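Local atomic coordinates of Exo-beta-1,3-galactanase (Bifidobacterium bifidum, PDB entry 5FLW), a protein that probably releases galactose from the non-reducing ends of beta-1,3-galactan chains, as a member of glycoside hydrolase family 43. Residues Q26-T31 against G93-Y98; H100-T103 against Y108-I111; S218-T221 against P226-E229; D266-Q269 against N275-I278; Q280-I285 against D296-T301. All coordinates share one frame; numbering follows the deposited sequence.

Contact 1: residues Q26-T31 against G93-Y98; sequences QKFGDT and GKYVMY
Tyr95 drives the CD2-CE2 edge of its ring into the face of Phe28, a T-shaped pair with centroids 5.0 Å apart and planes at 76°. The leading atom, CE2 of Tyr95, sits 3.6 Å above the middle of the Phe28 ring; its shortest approach, 3.7 Å, is to Phe28 CZ. Seen from the tyrosine, Phe28 lies at the rim and close to the ring plane, so the contact sets C-H against pi cloud. With CG anti to the carbonyl carbon in each (chi1 -59° in Phe28, -64° in Tyr95), the two rings are carried toward the opposite strand and meet there. Further out, Tyr33 meets the Phe28 ring, His88 stacks on Tyr95, and Pro119 touches both aromatic residues. Phe28 also opens a type II' turn ending at Thr31, with Gly29 at positive phi, and Phe28 N donates to Thr31 O at 3.0 Å. This turn joins strands 24-28 and 31-37, while Tyr95 begins strand 95-102 of the next sheet. This aromatic pair, near the surface, bridges two adjacent four-stranded sheets, as expected between neighbouring blades of the five-bladed beta-propeller of family 43.

Contact 2: residues H100-T103 against Y108-I111; sequences HAET and YAHI
Glu102 reaches across the hairpin to take the backbone N-H groups of Tyr108 and Ala109. Its CG lies anti to the backbone N (chi1 -164°) and the chain bends at chi2, which swings the carboxylate back to the other segment although CB points away from it. OE2 receives Tyr108 N at 2.9 Å on its syn lone pair and Ala109 N at 3.2 Å, also on the syn side but tilted out of the carboxylate plane; Thr103 N comes to the anti side of the same oxygen. OE1 is met on its anti side by His100 NE2 at 2.7 Å, nearly in the imidazole plane, and Ala109 N adds only a weak bond to it. Replacing Glu102 by an alanine would probably leave these amides and the His100 ring without their shared acceptor, freeing the imidazole to turn. Along the strands, Ala101 and His110 form a hydrogen-bonded antiparallel pair, with Ala101 N to His110 O at 2.9 Å and His110 N to Ala101 O at 3.1 Å. Tyr108 lays its CD2 edge against Ala101 O, and its CE2 lies 4.2 Å from Ala101 CB, while its hydroxyl goes to Thr128. The His110 ring folds over one face of the tyrosine, held by ND1 donating to Tyr108 O. Ala109, with positive phi, turns the chain between them. Four donors from both arms converge on one carboxylate, which is likely to limit its rotation.

Contact 3: residues S218-T221 against P226-E229; sequences STAT and PWSE
In the propeller sheet that includes strands 199-205 and 216-220, the end of the latter strand lies against the loop that returns toward strand 231-232, and Ala220 and Trp227 form the apolar half of the contact. The Ala220 methyl sits over the indole face, 3.5 Å from the centroid of the six-membered ring and 13° off its normal, a CH-pi contact. Trp227 has CG anti to its carbonyl carbon (chi1 -74°), which brings the ring back against Ala220; NE1 donates to Leu223 O, and Trp202 meets the indole edge-to-face. The polar half belongs to Ser228. Its N donates to Thr219 O at 2.9 Å, in the carbonyl plane, and its OG accepts from Thr219 N at 3.1 Å, nearly straight. Ser218 OG completes the set, giving its proton to Ser228 O at 2.7 Å from a position tilted off the carbonyl plane. Beyond Ala220 a water spans the widening gap, accepting from Thr221 N and donating to Pro226 O at 2.7 Å. One main-chain bond is thus supplemented by two serine hydroxyls, Ser228 OG taking the place a carbonyl would hold opposite Thr219 N, so side chains share in holding this irregular loop to the strand end.

Contact 4: residues D266-Q269 against N275-I278; sequences DRWQ and NSPI
The two arms of the loop joining strands 261-266 and 278-286 close on each other here, partly buried, with Arg267 opposite Pro277 and Trp268 opposite Ser276. Arg267 N donates to Pro277 O at 3.0 Å, nearly straight at hydrogen but from well above the carbonyl plane. CB of Arg267 packs on the proline ring, 3.9 Å from Pro277 CD, before the extended side chain leaves for the carbonyl oxygens of Thr301, Tyr241 and Asp242. In the conformer given, of two modelled, Gln269 CG also comes to Pro277 CD, the side chains at about a right angle, and OE1 accepts from Arg304. Asp266 and Ile278, an antiparallel non-hydrogen-bonded pair, end the regular ladder of this blade of the beta-propeller; the connection beyond is a longer loop. There Ser276 takes over: with OG anti to the carbonyl carbon (chi1 -65°), the hydroxyl accepts Gln269 N at 3.0 Å and passes its own proton to Leu273 O. An alanine in place of Ser276 would probably leave Gln269 N without this acceptor and Leu273 O without its donor, slackening the tie between the arms. Trp268 turns its CB away from the other arm; one ring face rests on Asp266 CB, 3.3 Å from the ring plane, and NE1 bonds to Gln244. A water lies 2.7 Å from Asp266 OD1 and 3.0 Å from Pro277 O, with further acceptors competing for its protons, and Asp266 OD1 also accepts from Gly22 N.

Contact 5: residues Q280-I285 against D296-T301; sequences QMPISI and DTYEGT
Tyr298 points at strand 278-286 and meets Met281 and Pro282 with the far end of its ring. From CB, which lies toward the strand, CG sets out anti to the carbonyl carbon (chi1 -65°), and a chi2 of -3° lays the ring almost in the plane of its own CA and CB, an uncommon setting for a tyrosine. CB, CG and both CD atoms carry the ring across without touching the strand themselves. The first real contact is at CE2, where the Met281 methyl, CE, arrives 4.0 Å away at the ring edge and in its plane. Met281 gets there by a bend at chi3 (66°) at the end of an otherwise extended chain, crossing the tyrosine at about a right angle. CZ comes next, 4.0 Å from Pro282 CD. At the tip OH lies 3.3 Å from Pro282 CG and 3.3 Å from Pro282 CD, so the hydroxyl oxygen rests against two ring carbons of a proline approaching from the opposite direction. The contact between the segments is therefore one of van der Waals touch, small in area, Met281 CE meeting the ring edge and Pro282 the hydroxyl end. Trp294 meets the tyrosine edge-to-face and Phe5 adds a third aromatic ring, while Phe5 also touches Pro282. Backbone bonds from Glu299 to Phe5 and from Gln280 to Gly6 place the N-terminal residues between tail and strand. The C-terminal tail thus packs, with the N-terminal segment, on the last sheet of the five-bladed beta-propeller.

Overall arrangement
The five contacts follow one another along the chain, each closing before the next opens, and are spread round the five-sheet ring. Contacts 1 and 2 share strand 95-102, their centres 23 Å apart, and touch through Tyr98 and Ile111. Contact 3 lies in the fourth sheet, its nearest atoms about 7 Å from contact 5. Contacts 4 and 5, centres 16 Å apart, both involve strand 278-286 and are joined by a probable hydrogen bond from Arg267 to Thr301. Contacts 2 and 5 lie on opposite sides of the chain's centre, their centres about 33 Å apart, so the set samples much of the propeller's circumference, with contact 1 between blades and contacts 2 to 4 within single ones.

Contact 1: residues Q26-T31 against G93-Y98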
# COMPACT_ATOMS: atom_id res chain seq x y z
N GLN A 26 2.06 6.08 -7.04
CA GLN A 26 3.34 6.67 -7.41
C GLN A 26 3.08 7.87 -8.30
O GLN A 26 2.21 7.81 -9.17
CB GLN A 26 4.16 5.69 -8.26
CG GLN A 26 4.79 4.55 -7.49
CD GLN A 26 5.85 5.05 -6.55
OE1 GLN A 26 6.90 5.54 -6.98
NE2 GLN A 26 5.59 4.95 -5.26
N LYS A 27 3.84 8.94 -8.10
CA LYS A 27 3.78 10.10 -8.98
C LYS A 27 4.96 10.02 -9.96
O LYS A 27 6.11 10.03 -9.53
CB LYS A 27 3.81 11.41 -8.19
CG LYS A 27 3.29 12.60 -9.01
CD LYS A 27 3.44 13.91 -8.26
CE LYS A 27 2.83 15.07 -9.04
NZ LYS A 27 2.76 16.34 -8.23
N PHE A 28 4.65 9.88 -11.25
CA PHE A 28 5.65 9.88 -12.32
C PHE A 28 5.32 11.05 -13.23
O PHE A 28 4.21 11.12 -13.79
CB PHE A 28 5.57 8.58 -13.12
CG PHE A 28 5.77 7.33 -12.32
CD1 PHE A 28 6.86 7.21 -11.45
CD2 PHE A 28 4.90 6.25 -12.46
CE1 PHE A 28 7.07 6.05 -10.73
CE2 PHE A 28 5.09 5.08 -11.72
CZ PHE A 28 6.20 4.98 -10.86
N GLY A 29 6.29 11.95 -13.44
CA GLY A 29 5.98 13.21 -14.07
C GLY A 29 4.98 14.02 -13.23
O GLY A 29 5.12 14.16 -12.01
N ASP A 30 3.94 14.52 -13.89
CA ASP A 30 2.93 15.33 -13.24
C ASP A 30 1.66 14.54 -12.90
O ASP A 30 0.64 15.15 -12.51
CB ASP A 30 2.62 16.54 -14.14
CG ASP A 30 1.85 16.13 -15.42
OD1 ASP A 30 1.76 14.92 -15.72
OD2 ASP A 30 1.33 17.04 -16.12
N THR A 31 1.70 13.21 -13.00
CA THR A 31 0.52 12.37 -12.91
C THR A 31 0.69 11.31 -11.83
O THR A 31 1.77 10.72 -11.69
CB THR A 31 0.30 11.72 -14.28
OG1 THR A 31 0.07 12.76 -15.24
CG2 THR A 31 -0.87 10.74 -14.27
N GLY A 93 15.96 2.33 -15.03
CA GLY A 93 14.83 2.96 -15.68
C GLY A 93 13.59 2.10 -15.79
O GLY A 93 12.59 2.55 -16.38
N LYS A 94 13.62 0.86 -15.30
CA LYS A 94 12.45 0.00 -15.38
C LYS A 94 11.44 0.34 -14.28
O LYS A 94 11.77 0.92 -13.23
CB LYS A 94 12.85 -1.48 -15.29
CG LYS A 94 13.86 -1.92 -16.34
CD LYS A 94 13.40 -1.52 -17.75
CE LYS A 94 14.33 -2.08 -18.83
NZ LYS A 94 14.01 -1.50 -20.19
N TYR A 95 10.20 -0.04 -14.53
CA TYR A 95 9.15 -0.02 -13.51
C TYR A 95 8.97 -1.43 -12.97
O TYR A 95 8.67 -2.36 -13.74
CB TYR A 95 7.86 0.51 -14.14
CG TYR A 95 8.02 1.94 -14.59
CD1 TYR A 95 8.55 2.25 -15.85
CD2 TYR A 95 7.70 3.01 -13.72
CE1 TYR A 95 8.72 3.57 -16.23
CE2 TYR A 95 7.87 4.32 -14.10
CZ TYR A 95 8.37 4.59 -15.36
OH TYR A 95 8.55 5.89 -15.76
N VAL A 96 9.20 -1.61 -11.67
CA VAL A 96 9.13 -2.92 -11.03
C VAL A 96 7.89 -2.96 -10.15
O VAL A 96 7.66 -2.06 -9.34
CB VAL A 96 10.41 -3.24 -10.22
CG1 VAL A 96 10.33 -4.66 -9.70
CG2 VAL A 96 11.68 -2.99 -11.04
N MET A 97 7.09 -4.01 -10.33
CA MET A 97 5.91 -4.25 -9.53
C MET A 97 6.16 -5.39 -8.54
O MET A 97 6.80 -6.40 -8.87
CB MET A 97 4.71 -4.58 -10.41
CG MET A 97 3.43 -4.81 -9.63
SD MET A 97 1.97 -5.11 -10.71
CE MET A 97 1.73 -3.49 -11.43
N TYR A 98 5.68 -5.19 -7.30
CA TYR A 98 5.73 -6.17 -6.21
C TYR A 98 4.30 -6.53 -5.83
O TYR A 98 3.41 -5.68 -5.88
CB TYR A 98 6.47 -5.59 -4.99
CG TYR A 98 7.75 -4.90 -5.40
CD1 TYR A 98 8.92 -5.64 -5.60
CD2 TYR A 98 7.77 -3.53 -5.66
CE1 TYR A 98 10.11 -5.02 -6.03
CE2 TYR A 98 8.93 -2.90 -6.10
CZ TYR A 98 10.10 -3.64 -6.28
OH TYR A 98 11.25 -3.03 -6.71

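Contact 2: residues H100-T103 against Y108-I111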
# COMPACT_ATOMS: atom_id res chain seq x y z
N HIS A 100 1.84 -9.31 -3.15
CA HIS A 100 1.76 -10.40 -2.19
C HIS A 100 1.18 -11.61 -2.93
O HIS A 100 -0.02 -11.61 -3.26
CB HIS A 100 0.94 -9.98 -0.96
CG HIS A 100 0.55 -11.12 -0.04
ND1 HIS A 100 -0.46 -10.99 0.90
CD2 HIS A 100 1.02 -12.39 0.09
CE1 HIS A 100 -0.60 -12.13 1.56
NE2 HIS A 100 0.29 -13.00 1.09
N ALA A 101 2.03 -12.60 -3.25
CA ALA A 101 1.57 -13.82 -3.89
C ALA A 101 1.18 -14.81 -2.80
O ALA A 101 1.98 -15.09 -1.89
CB ALA A 101 2.67 -14.41 -4.79
N GLU A 102 -0.04 -15.34 -2.89
CA GLU A 102 -0.62 -16.11 -1.80
C GLU A 102 -1.41 -17.27 -2.39
O GLU A 102 -1.71 -17.28 -3.58
CB GLU A 102 -1.51 -15.21 -0.91
CG GLU A 102 -1.85 -15.81 0.45
CD GLU A 102 -0.63 -16.35 1.14
OE1 GLU A 102 0.12 -15.57 1.81
OE2 GLU A 102 -0.40 -17.56 1.00
N THR A 103 -1.74 -18.25 -1.54
CA THR A 103 -2.61 -19.36 -1.91
C THR A 103 -3.86 -19.33 -1.03
O THR A 103 -3.85 -18.69 0.03
CB THR A 103 -1.88 -20.72 -1.74
OG1 THR A 103 -1.37 -20.84 -0.40
CG2 THR A 103 -0.71 -20.87 -2.73
N TYR A 108 1.48 -19.70 1.68
CA TYR A 108 2.58 -19.44 0.75
C TYR A 108 3.40 -18.20 1.11
O TYR A 108 4.64 -18.26 1.18
CB TYR A 108 2.06 -19.34 -0.67
CG TYR A 108 3.12 -19.29 -1.76
CD1 TYR A 108 4.06 -20.33 -1.90
CD2 TYR A 108 3.15 -18.24 -2.70
CE1 TYR A 108 5.01 -20.31 -2.95
CE2 TYR A 108 4.10 -18.21 -3.75
CZ TYR A 108 5.02 -19.26 -3.86
OH TYR A 108 5.97 -19.28 -4.87
N ALA A 109 2.73 -17.06 1.25
CA ALA A 109 3.31 -15.86 1.84
C ALA A 109 4.63 -15.45 1.15
O ALA A 109 5.70 -15.37 1.77
CB ALA A 109 3.47 -16.04 3.35
N HIS A 110 4.54 -15.16 -0.16
CA HIS A 110 5.69 -14.70 -0.93
C HIS A 110 5.47 -13.29 -1.47
O HIS A 110 4.35 -12.76 -1.47
CB HIS A 110 5.94 -15.60 -2.15
CG HIS A 110 6.74 -16.84 -1.87
ND1 HIS A 110 6.40 -17.74 -0.89
CD2 HIS A 110 7.83 -17.34 -2.50
CE1 HIS A 110 7.26 -18.75 -0.91
NE2 HIS A 110 8.15 -18.52 -1.86
N ILE A 111 6.57 -12.70 -1.97
CA ILE A 111 6.53 -11.49 -2.80
C ILE A 111 6.69 -11.94 -4.25
O ILE A 111 7.64 -12.67 -4.57
CB ILE A 111 7.67 -10.52 -2.43
CG1 ILE A 111 7.58 -10.08 -0.95
CG2 ILE A 111 7.70 -9.31 -3.38
CD1 ILE A 111 8.85 -9.44 -0.36

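Contact 3: residues S218-T221 against P226-E229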
# COMPACT_ATOMS: atom_id res chain seq x y z
N SER A 218 4.53 5.08 13.84
CA SER A 218 5.80 5.20 14.55
C SER A 218 6.71 6.10 13.72
O SER A 218 6.52 6.22 12.50
CB SER A 218 6.42 3.81 14.76
OG SER A 218 7.66 3.87 15.41
N THR A 219 7.68 6.75 14.38
CA THR A 219 8.63 7.64 13.71
C THR A 219 10.06 7.24 14.03
O THR A 219 10.34 6.58 15.05
CB THR A 219 8.43 9.13 14.08
OG1 THR A 219 8.66 9.30 15.48
CG2 THR A 219 7.00 9.57 13.78
N ALA A 220 10.98 7.63 13.14
CA ALA A 220 12.40 7.37 13.31
C ALA A 220 13.17 8.32 12.40
O ALA A 220 12.63 8.80 11.40
CB ALA A 220 12.77 5.90 13.02
N THR A 221 14.42 8.59 12.78
CA THR A 221 15.32 9.39 11.96
C THR A 221 16.23 8.52 11.09
O THR A 221 16.98 9.05 10.26
CB THR A 221 16.16 10.30 12.86
OG1 THR A 221 16.96 9.48 13.73
CG2 THR A 221 15.27 11.15 13.75
N PRO A 226 16.33 3.74 16.03
CA PRO A 226 15.17 3.22 16.77
C PRO A 226 13.84 3.82 16.33
O PRO A 226 13.72 5.01 16.06
CB PRO A 226 15.42 3.66 18.21
CG PRO A 226 16.48 4.69 18.16
CD PRO A 226 17.25 4.52 16.89
N TRP A 227 12.84 2.95 16.27
CA TRP A 227 11.48 3.36 16.00
C TRP A 227 10.75 3.67 17.31
O TRP A 227 10.88 2.94 18.30
CB TRP A 227 10.76 2.28 15.20
CG TRP A 227 11.24 2.26 13.78
CD1 TRP A 227 12.23 1.47 13.24
CD2 TRP A 227 10.78 3.10 12.71
NE1 TRP A 227 12.39 1.75 11.90
CE2 TRP A 227 11.52 2.75 11.55
CE3 TRP A 227 9.81 4.11 12.60
CZ2 TRP A 227 11.31 3.37 10.30
CZ3 TRP A 227 9.60 4.74 11.35
CH2 TRP A 227 10.35 4.36 10.22
N SER A 228 10.01 4.77 17.30
CA SER A 228 9.32 5.27 18.48
C SER A 228 8.15 4.36 18.85
O SER A 228 7.75 3.45 18.11
CB SER A 228 8.81 6.69 18.24
OG SER A 228 7.65 6.68 17.43
N GLU A 229 7.58 4.62 20.03
CA GLU A 229 6.33 4.00 20.45
C GLU A 229 5.27 4.14 19.34
O GLU A 229 5.21 5.17 18.67
CB GLU A 229 5.86 4.73 21.71
CG GLU A 229 4.44 4.42 22.12
CD GLU A 229 3.90 5.35 23.22
OE1 GLU A 229 4.34 6.52 23.31
OE2 GLU A 229 3.01 4.92 23.98
O HOH W 1 15.38 6.84 14.98

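Contact 4: residues D266-Q269 against N275-I278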
# COMPACT_ATOMS: atom_id res chain seq x y z
N ASP A 266 -8.94 1.36 3.06
CA ASP A 266 -9.93 0.46 2.46
C ASP A 266 -11.04 0.13 3.46
O ASP A 266 -10.76 -0.17 4.62
CB ASP A 266 -9.27 -0.85 2.01
CG ASP A 266 -8.32 -0.66 0.84
OD1 ASP A 266 -8.80 -0.41 -0.27
OD2 ASP A 266 -7.10 -0.73 1.04
N ARG A 267 -12.30 0.15 2.98
CA ARG A 267 -13.48 -0.39 3.69
C ARG A 267 -13.84 -1.72 3.04
O ARG A 267 -14.71 -1.79 2.17
CB ARG A 267 -14.67 0.55 3.58
CG ARG A 267 -14.70 1.57 4.62
CD ARG A 267 -16.08 2.16 4.89
NE ARG A 267 -15.87 3.13 5.94
CZ ARG A 267 -16.66 4.15 6.21
NH1 ARG A 267 -17.78 4.36 5.51
NH2 ARG A 267 -16.32 4.97 7.20
N TRP A 268 -13.17 -2.79 3.49
CA TRP A 268 -13.30 -4.09 2.86
C TRP A 268 -14.69 -4.67 3.10
O TRP A 268 -15.17 -4.73 4.24
CB TRP A 268 -12.24 -5.04 3.42
CG TRP A 268 -10.85 -4.63 3.15
CD1 TRP A 268 -9.91 -4.19 4.06
CD2 TRP A 268 -10.18 -4.66 1.87
NE1 TRP A 268 -8.71 -3.93 3.42
CE2 TRP A 268 -8.85 -4.23 2.08
CE3 TRP A 268 -10.57 -5.04 0.58
CZ2 TRP A 268 -7.91 -4.16 1.03
CZ3 TRP A 268 -9.64 -4.97 -0.45
CH2 TRP A 268 -8.33 -4.55 -0.23
N GLN A 269 -15.32 -5.12 2.03
CA GLN A 269 -16.64 -5.74 2.09
C GLN A 269 -16.48 -7.22 1.76
O GLN A 269 -16.38 -7.61 0.60
CB GLN A 269 -17.59 -5.02 1.12
CG GLN A 269 -17.83 -3.56 1.53
CD GLN A 269 -18.73 -3.44 2.75
OE1 GLN A 269 -18.27 -3.48 3.89
NE2 GLN A 269 -20.03 -3.29 2.52
N ASN A 275 -16.74 -4.05 -4.72
CA ASN A 275 -17.41 -2.80 -4.37
C ASN A 275 -17.02 -2.25 -2.99
O ASN A 275 -17.74 -1.41 -2.43
CB ASN A 275 -18.93 -2.96 -4.51
CG ASN A 275 -19.33 -3.28 -5.95
OD1 ASN A 275 -18.91 -2.58 -6.88
ND2 ASN A 275 -20.12 -4.34 -6.14
N SER A 276 -15.88 -2.70 -2.45
CA SER A 276 -15.35 -2.15 -1.20
C SER A 276 -15.06 -0.67 -1.38
O SER A 276 -14.24 -0.31 -2.26
CB SER A 276 -14.03 -2.84 -0.85
OG SER A 276 -14.26 -4.21 -0.58
N PRO A 277 -15.64 0.21 -0.57
CA PRO A 277 -15.33 1.65 -0.68
C PRO A 277 -13.91 1.95 -0.20
O PRO A 277 -13.18 1.09 0.32
CB PRO A 277 -16.36 2.31 0.25
CG PRO A 277 -17.43 1.32 0.43
CD PRO A 277 -16.76 -0.04 0.36
N ILE A 278 -13.53 3.22 -0.37
CA ILE A 278 -12.31 3.77 0.23
C ILE A 278 -12.69 4.94 1.13
O ILE A 278 -13.75 5.56 0.98
CB ILE A 278 -11.24 4.22 -0.81
CG1 ILE A 278 -11.78 5.39 -1.67
CG2 ILE A 278 -10.79 3.02 -1.68
CD1 ILE A 278 -10.76 5.98 -2.64
O HOH W 2 -11.37 -0.82 -1.10

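Contact 5: residues Q280-I285 against D296-T301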
# COMPACT_ATOMS: atom_id res chain seq x y z
N GLN A 280 -10.96 8.48 1.85
CA GLN A 280 -9.95 9.37 1.30
C GLN A 280 -10.04 10.70 2.04
O GLN A 280 -11.11 11.33 2.05
CB GLN A 280 -10.19 9.57 -0.19
CG GLN A 280 -9.20 10.49 -0.88
CD GLN A 280 -9.42 10.51 -2.39
OE1 GLN A 280 -9.31 9.48 -3.07
NE2 GLN A 280 -9.74 11.69 -2.93
N MET A 281 -8.94 11.10 2.68
CA MET A 281 -8.97 12.23 3.60
C MET A 281 -7.61 12.89 3.61
O MET A 281 -6.59 12.21 3.45
CB MET A 281 -9.29 11.76 5.03
CG MET A 281 -10.66 11.10 5.24
SD MET A 281 -10.80 10.36 6.88
CE MET A 281 -10.75 11.85 7.95
N PRO A 282 -7.54 14.20 3.88
CA PRO A 282 -6.25 14.80 4.21
C PRO A 282 -5.79 14.30 5.58
O PRO A 282 -6.61 14.00 6.46
CB PRO A 282 -6.55 16.30 4.24
CG PRO A 282 -7.98 16.36 4.69
CD PRO A 282 -8.66 15.14 4.12
N ILE A 283 -4.48 14.13 5.73
CA ILE A 283 -3.90 13.75 7.01
C ILE A 283 -2.83 14.78 7.36
O ILE A 283 -2.04 15.17 6.51
CB ILE A 283 -3.39 12.29 7.01
CG1 ILE A 283 -2.95 11.86 8.42
CG2 ILE A 283 -2.26 12.10 6.01
CD1 ILE A 283 -2.64 10.38 8.57
N SER A 284 -2.87 15.27 8.60
CA SER A 284 -1.94 16.29 9.04
C SER A 284 -0.69 15.63 9.63
O SER A 284 -0.79 14.73 10.47
CB SER A 284 -2.63 17.22 10.04
OG SER A 284 -1.67 17.79 10.90
N ILE A 285 0.49 16.07 9.17
CA ILE A 285 1.78 15.49 9.55
C ILE A 285 2.77 16.62 9.79
O ILE A 285 3.08 17.38 8.87
CB ILE A 285 2.30 14.52 8.47
CG1 ILE A 285 1.28 13.38 8.26
CG2 ILE A 285 3.72 14.05 8.77
CD1 ILE A 285 1.72 12.36 7.29
N ASP A 296 -17.53 17.49 8.89
CA ASP A 296 -18.94 17.40 8.53
C ASP A 296 -19.19 17.48 7.05
O ASP A 296 -20.23 17.00 6.57
CB ASP A 296 -19.67 18.62 9.10
CG ASP A 296 -19.89 18.53 10.56
OD1 ASP A 296 -19.73 17.40 11.09
OD2 ASP A 296 -20.20 19.57 11.19
N THR A 297 -18.34 18.21 6.33
CA THR A 297 -18.50 18.40 4.89
C THR A 297 -18.12 17.17 4.07
O THR A 297 -18.42 17.12 2.87
CB THR A 297 -17.67 19.59 4.43
OG1 THR A 297 -16.28 19.29 4.62
CG2 THR A 297 -18.05 20.82 5.25
N TYR A 298 -17.45 16.19 4.66
CA TYR A 298 -17.05 15.00 3.91
C TYR A 298 -18.28 14.15 3.54
O TYR A 298 -19.31 14.16 4.22
CB TYR A 298 -16.07 14.19 4.74
CG TYR A 298 -14.74 14.87 5.02
CD1 TYR A 298 -14.45 16.12 4.48
CD2 TYR A 298 -13.77 14.24 5.80
CE1 TYR A 298 -13.25 16.75 4.72
CE2 TYR A 298 -12.54 14.85 6.03
CZ TYR A 298 -12.28 16.11 5.49
OH TYR A 298 -11.06 16.72 5.73
N GLU A 299 -18.14 13.38 2.47
CA GLU A 299 -19.23 12.50 2.05
C GLU A 299 -19.13 11.13 2.73
O GLU A 299 -18.10 10.75 3.29
CB GLU A 299 -19.28 12.38 0.53
CG GLU A 299 -18.20 11.58 -0.07
CD GLU A 299 -18.29 11.62 -1.59
OE1 GLU A 299 -19.00 10.78 -2.17
OE2 GLU A 299 -17.67 12.52 -2.20
N GLY A 300 -20.24 10.40 2.69
CA GLY A 300 -20.30 9.11 3.37
C GLY A 300 -20.36 9.30 4.88
O GLY A 300 -20.52 10.41 5.39
N THR A 301 -20.17 8.20 5.61
CA THR A 301 -20.32 8.20 7.06
C THR A 301 -19.06 7.67 7.73
O THR A 301 -18.30 6.90 7.14
CB THR A 301 -21.54 7.36 7.51
OG1 THR A 301 -21.49 6.07 6.91
CG2 THR A 301 -22.83 8.05 7.10